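Local coordinates for protein extracellular ligand-binding receptor (Verminephrobacter eiseniae, PDB 4M88) that probably binds an amino acid or related small solute outside the cytoplasm, as the substrate-binding component of an ABC transporter, at residues K126-Q137 with V160-G171. Sequence-based numbering, arbitrary orientation.
Sequences KQEIEEIVSHAQ and VVQEAVKTVPGG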
loop_
_atom_site.group_PDB
_atom_site.type_symbol
_atom_site.label_atom_id
_atom_site.label_comp_id
_atom_site.label_asym_id
_atom_site.label_seq_id
_atom_site.Cartn_x
_atom_site.Cartn_y
_atom_site.Cartn_z
ATOM N N LYS A 126 5.241 0.213 -9.807
ATOM C CA LYS A 126 6.230 0.145 -10.885
ATOM C C LYS A 126 7.651 0.072 -10.336
ATOM O O LYS A 126 8.469 -0.757 -10.761
ATOM C CB LYS A 126 6.078 1.330 -11.839
ATOM C CG LYS A 126 7.074 1.329 -12.994
ATOM C CD LYS A 126 6.695 2.351 -14.058
ATOM C CE LYS A 126 7.815 2.497 -15.081
ATOM N NZ LYS A 126 7.330 3.206 -16.288
ATOM N N GLN A 127 7.945 0.931 -9.370
ATOM C CA GLN A 127 9.271 0.928 -8.777
ATOM C C GLN A 127 9.492 -0.340 -7.974
ATOM O O GLN A 127 10.593 -0.894 -7.980
ATOM C CB GLN A 127 9.478 2.138 -7.891
ATOM C CG GLN A 127 10.946 2.346 -7.568
ATOM C CD GLN A 127 11.151 3.340 -6.455
ATOM O OE1 GLN A 127 10.237 4.080 -6.089
ATOM N NE2 GLN A 127 12.356 3.364 -5.907
ATOM N N GLU A 128 8.462 -0.809 -7.279
ATOM C CA GLU A 128 8.584 -2.079 -6.560
ATOM C C GLU A 128 8.877 -3.253 -7.499
ATOM O O GLU A 128 9.714 -4.111 -7.197
ATOM C CB GLU A 128 7.329 -2.361 -5.732
ATOM C CG GLU A 128 7.129 -1.334 -4.624
ATOM C CD GLU A 128 6.165 -1.801 -3.545
ATOM O OE1 GLU A 128 5.435 -2.793 -3.779
ATOM O OE2 GLU A 128 6.153 -1.178 -2.457
ATOM N N ILE A 129 8.171 -3.301 -8.622
ATOM C CA ILE A 129 8.378 -4.360 -9.614
ATOM C C ILE A 129 9.761 -4.281 -10.272
ATOM O O ILE A 129 10.402 -5.317 -10.516
ATOM C CB ILE A 129 7.259 -4.328 -10.673
ATOM C CG1 ILE A 129 5.969 -4.916 -10.079
ATOM C CG2 ILE A 129 7.651 -5.114 -11.911
ATOM C CD1 ILE A 129 4.715 -4.555 -10.875
ATOM N N GLU A 130 10.232 -3.065 -10.554
ATOM C CA GLU A 130 11.578 -2.905 -11.106
ATOM C C GLU A 130 12.619 -3.429 -10.121
ATOM O O GLU A 130 13.576 -4.103 -10.511
ATOM C CB GLU A 130 11.853 -1.451 -11.485
ATOM C CG GLU A 130 11.102 -1.007 -12.750
ATOM C CD GLU A 130 11.126 0.504 -12.973
ATOM O OE1 GLU A 130 11.410 1.260 -12.015
ATOM O OE2 GLU A 130 10.852 0.932 -14.116
ATOM N N GLU A 131 12.418 -3.120 -8.845
ATOM C CA GLU A 131 13.280 -3.618 -7.776
ATOM C C GLU A 131 13.251 -5.148 -7.666
ATOM O O GLU A 131 14.292 -5.778 -7.476
ATOM C CB GLU A 131 12.855 -2.995 -6.445
ATOM C CG GLU A 131 13.704 -3.413 -5.267
ATOM C CD GLU A 131 14.989 -2.619 -5.161
ATOM O OE1 GLU A 131 15.239 -1.762 -6.040
ATOM O OE2 GLU A 131 15.745 -2.850 -4.190
ATOM N N ILE A 132 12.064 -5.738 -7.772
ATOM C CA ILE A 132 11.940 -7.202 -7.721
ATOM C C ILE A 132 12.706 -7.839 -8.866
ATOM O O ILE A 132 13.427 -8.827 -8.677
ATOM C CB ILE A 132 10.489 -7.655 -7.824
ATOM C CG1 ILE A 132 9.806 -7.530 -6.484
ATOM C CG2 ILE A 132 10.410 -9.128 -8.236
ATOM C CD1 ILE A 132 8.355 -7.902 -6.536
ATOM N N VAL A 133 12.571 -7.272 -10.062
ATOM C CA VAL A 133 13.234 -7.870 -11.209
ATOM C C VAL A 133 14.758 -7.733 -11.107
ATOM O O VAL A 133 15.497 -8.651 -11.480
ATOM C CB VAL A 133 12.677 -7.334 -12.545
ATOM C CG1 VAL A 133 13.394 -7.996 -13.708
ATOM C CG2 VAL A 133 11.192 -7.641 -12.623
ATOM N N SER A 134 15.226 -6.609 -10.572
ATOM C CA SER A 134 16.653 -6.438 -10.286
ATOM C C SER A 134 17.138 -7.485 -9.269
ATOM O O SER A 134 18.206 -8.097 -9.426
ATOM C CB SER A 134 16.902 -5.029 -9.741
ATOM O OG SER A 134 18.217 -4.907 -9.223
ATOM N N HIS A 135 16.344 -7.685 -8.225
ATOM C CA HIS A 135 16.683 -8.622 -7.159
ATOM C C HIS A 135 16.743 -10.039 -7.716
ATOM O O HIS A 135 17.656 -10.802 -7.397
ATOM C CB HIS A 135 15.643 -8.509 -6.045
ATOM C CG HIS A 135 15.821 -9.490 -4.926
ATOM N ND1 HIS A 135 16.717 -9.296 -3.901
ATOM C CD2 HIS A 135 15.183 -10.656 -4.661
ATOM C CE1 HIS A 135 16.640 -10.314 -3.057
ATOM N NE2 HIS A 135 15.719 -11.149 -3.494
ATOM N N ALA A 136 15.776 -10.388 -8.560
ATOM C CA ALA A 136 15.736 -11.723 -9.156
ATOM C C ALA A 136 17.011 -11.995 -9.940
ATOM O O ALA A 136 17.574 -13.089 -9.875
ATOM C CB ALA A 136 14.502 -11.881 -10.048
ATOM N N GLN A 137 17.489 -10.996 -10.672
ATOM C CA GLN A 137 18.752 -11.167 -11.371
ATOM C C GLN A 137 19.946 -11.391 -10.449
ATOM O O GLN A 137 20.855 -12.137 -10.786
ATOM C CB GLN A 137 19.032 -9.987 -12.285
ATOM C CG GLN A 137 18.351 -10.134 -13.605
ATOM C CD GLN A 137 19.089 -9.428 -14.701
ATOM O OE1 GLN A 137 19.464 -8.270 -14.555
ATOM N NE2 GLN A 137 19.319 -10.126 -15.807
ATOM N N VAL A 160 3.671 -3.850 -16.459
ATOM C CA VAL A 160 4.857 -3.257 -15.852
ATOM C C VAL A 160 5.980 -4.286 -15.732
ATOM O O VAL A 160 7.141 -3.978 -16.022
ATOM C CB VAL A 160 4.530 -2.615 -14.479
ATOM C CG1 VAL A 160 5.795 -2.272 -13.725
ATOM C CG2 VAL A 160 3.685 -1.363 -14.686
ATOM N N VAL A 161 5.638 -5.506 -15.318
ATOM C CA VAL A 161 6.629 -6.578 -15.240
ATOM C C VAL A 161 7.246 -6.822 -16.610
ATOM O O VAL A 161 8.461 -6.941 -16.733
ATOM C CB VAL A 161 6.054 -7.911 -14.681
ATOM C CG1 VAL A 161 7.178 -8.919 -14.516
ATOM C CG2 VAL A 161 5.391 -7.689 -13.333
ATOM N N GLN A 162 6.416 -6.880 -17.650
ATOM C CA GLN A 162 6.938 -7.148 -18.994
ATOM C C GLN A 162 7.932 -6.070 -19.419
ATOM O O GLN A 162 8.975 -6.372 -20.009
ATOM C CB GLN A 162 5.798 -7.246 -20.017
ATOM C CG GLN A 162 4.844 -8.406 -19.764
ATOM C CD GLN A 162 3.645 -8.397 -20.707
ATOM O OE1 GLN A 162 3.372 -7.399 -21.372
ATOM N NE2 GLN A 162 2.928 -9.515 -20.765
ATOM N N GLU A 163 7.620 -4.813 -19.116
ATOM C CA GLU A 163 8.507 -3.713 -19.499
ATOM C C GLU A 163 9.795 -3.736 -18.662
ATOM O O GLU A 163 10.886 -3.460 -19.172
ATOM C CB GLU A 163 7.796 -2.369 -19.343
ATOM C CG GLU A 163 8.673 -1.160 -19.659
ATOM C CD GLU A 163 9.001 -1.018 -21.144
ATOM O OE1 GLU A 163 8.381 -1.719 -21.977
ATOM O OE2 GLU A 163 9.886 -0.197 -21.476
ATOM N N ALA A 164 9.661 -4.083 -17.384
ATOM C CA ALA A 164 10.809 -4.146 -16.483
ATOM C C ALA A 164 11.785 -5.226 -16.918
ATOM O O ALA A 164 13.001 -5.016 -16.911
ATOM C CB ALA A 164 10.356 -4.386 -15.045
ATOM N N VAL A 165 11.253 -6.385 -17.289
ATOM C CA VAL A 165 12.088 -7.518 -17.689
ATOM C C VAL A 165 12.815 -7.238 -19.002
ATOM O O VAL A 165 13.959 -7.666 -19.211
ATOM C CB VAL A 165 11.252 -8.829 -17.783
ATOM C CG1 VAL A 165 11.992 -9.894 -18.536
ATOM C CG2 VAL A 165 10.880 -9.328 -16.392
ATOM N N LYS A 166 12.178 -6.497 -19.894
ATOM C CA LYS A 166 12.817 -6.278 -21.182
ATOM C C LYS A 166 13.866 -5.155 -21.122
ATOM O O LYS A 166 14.665 -4.990 -22.049
ATOM C CB LYS A 166 11.784 -6.133 -22.316
ATOM C CG LYS A 166 11.383 -4.729 -22.685
ATOM C CD LYS A 166 10.469 -4.729 -23.915
ATOM C CE LYS A 166 9.208 -5.561 -23.681
ATOM N NZ LYS A 166 8.143 -5.290 -24.699
ATOM N N THR A 167 13.894 -4.427 -20.004
ATOM C CA THR A 167 14.900 -3.393 -19.782
ATOM C C THR A 167 15.745 -3.561 -18.507
ATOM O O THR A 167 16.263 -2.573 -17.996
ATOM C CB THR A 167 14.271 -1.980 -19.716
ATOM O OG1 THR A 167 13.412 -1.888 -18.573
ATOM C CG2 THR A 167 13.480 -1.671 -20.972
ATOM N N VAL A 168 15.893 -4.771 -17.972
ATOM C CA VAL A 168 16.811 -4.916 -16.836
ATOM C C VAL A 168 18.247 -5.021 -17.302
ATOM O O VAL A 168 18.545 -5.783 -18.226
ATOM C CB VAL A 168 16.476 -6.076 -15.883
ATOM C CG1 VAL A 168 15.431 -5.624 -14.921
ATOM C CG2 VAL A 168 16.053 -7.325 -16.642
ATOM N N PRO A 169 19.142 -4.250 -16.664
ATOM C CA PRO A 169 20.510 -4.061 -17.150
ATOM C C PRO A 169 21.416 -5.264 -17.003
ATOM O O PRO A 169 22.540 -5.190 -17.475
ATOM C CB PRO A 169 21.046 -2.935 -16.261
ATOM C CG PRO A 169 20.267 -3.034 -15.026
ATOM C CD PRO A 169 18.889 -3.478 -15.437
ATOM N N GLY A 170 20.969 -6.333 -16.359
ATOM C CA GLY A 170 21.841 -7.479 -16.184
ATOM C C GLY A 170 21.788 -8.411 -17.376
ATOM O O GLY A 170 22.681 -9.233 -17.568
ATOM N N GLY A 171 20.740 -8.280 -18.182
ATOM C CA GLY A 171 20.601 -9.101 -19.369
ATOM C C GLY A 171 19.215 -9.694 -19.500
ATOM O O GLY A 171 18.290 -9.291 -18.795
#
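Val133 lies against Ala164, Val165 and Val168, and with Ile129 it carries the apolar seam between helix 125-138 and helix 152-166, whose short segments run 9.3 Å apart at -45°. Ile129 uses two branches: CD1 meets Val160 CG1 at 3.8 Å, while CG2, anti to the backbone N (CG1 at chi1 -76°), reaches Val161 CG2 at 3.7 Å, the two side chains crossing at about a right angle. Val133 divides its methyls likewise. CG2 touches Ala164 CB, whereas CG1, set anti to the backbone N, meets Val165 CG2 at 3.9 Å and presses on Val168 CG1 at 3.4 Å, tighter than usual for two carbons. Ala164 is small enough for its CA to come within 5.6 Å of Glu130 CA. On the more open side of the seam, Lys126 CG and Glu130 CG touch Val160 CG1 and Ala164 CB, respectively.

The polar end is at Gln137, whose amide reaches the type I turn Val168-Gly171. Its OE1 lies 3.0 Å from Gly170 CA, an approach that a beta carbon on Gly170 would obstruct, and NE2 lies 3.3 Å from Gly171 O. With an alanine in place of Gln137 the amide is gone, which would probably open a gap beside Gly170 and leave Gly171 O without the nearby NE2. Within 160-171, Thr167 OG1 donates to Glu163 O, tying the threonine back to the last helical turn.

Below the seam, Ile129 and Val161 both rest on Ile205 of strand 201-205, and Val165 on Leu175 of strand 174-180. The two helices thus pack side by side on one face of the mixed sheet, in an alpha/beta lobe of a periplasmic binding protein, and their join rests mainly on the fit of methyl groups rather than on directional bonds.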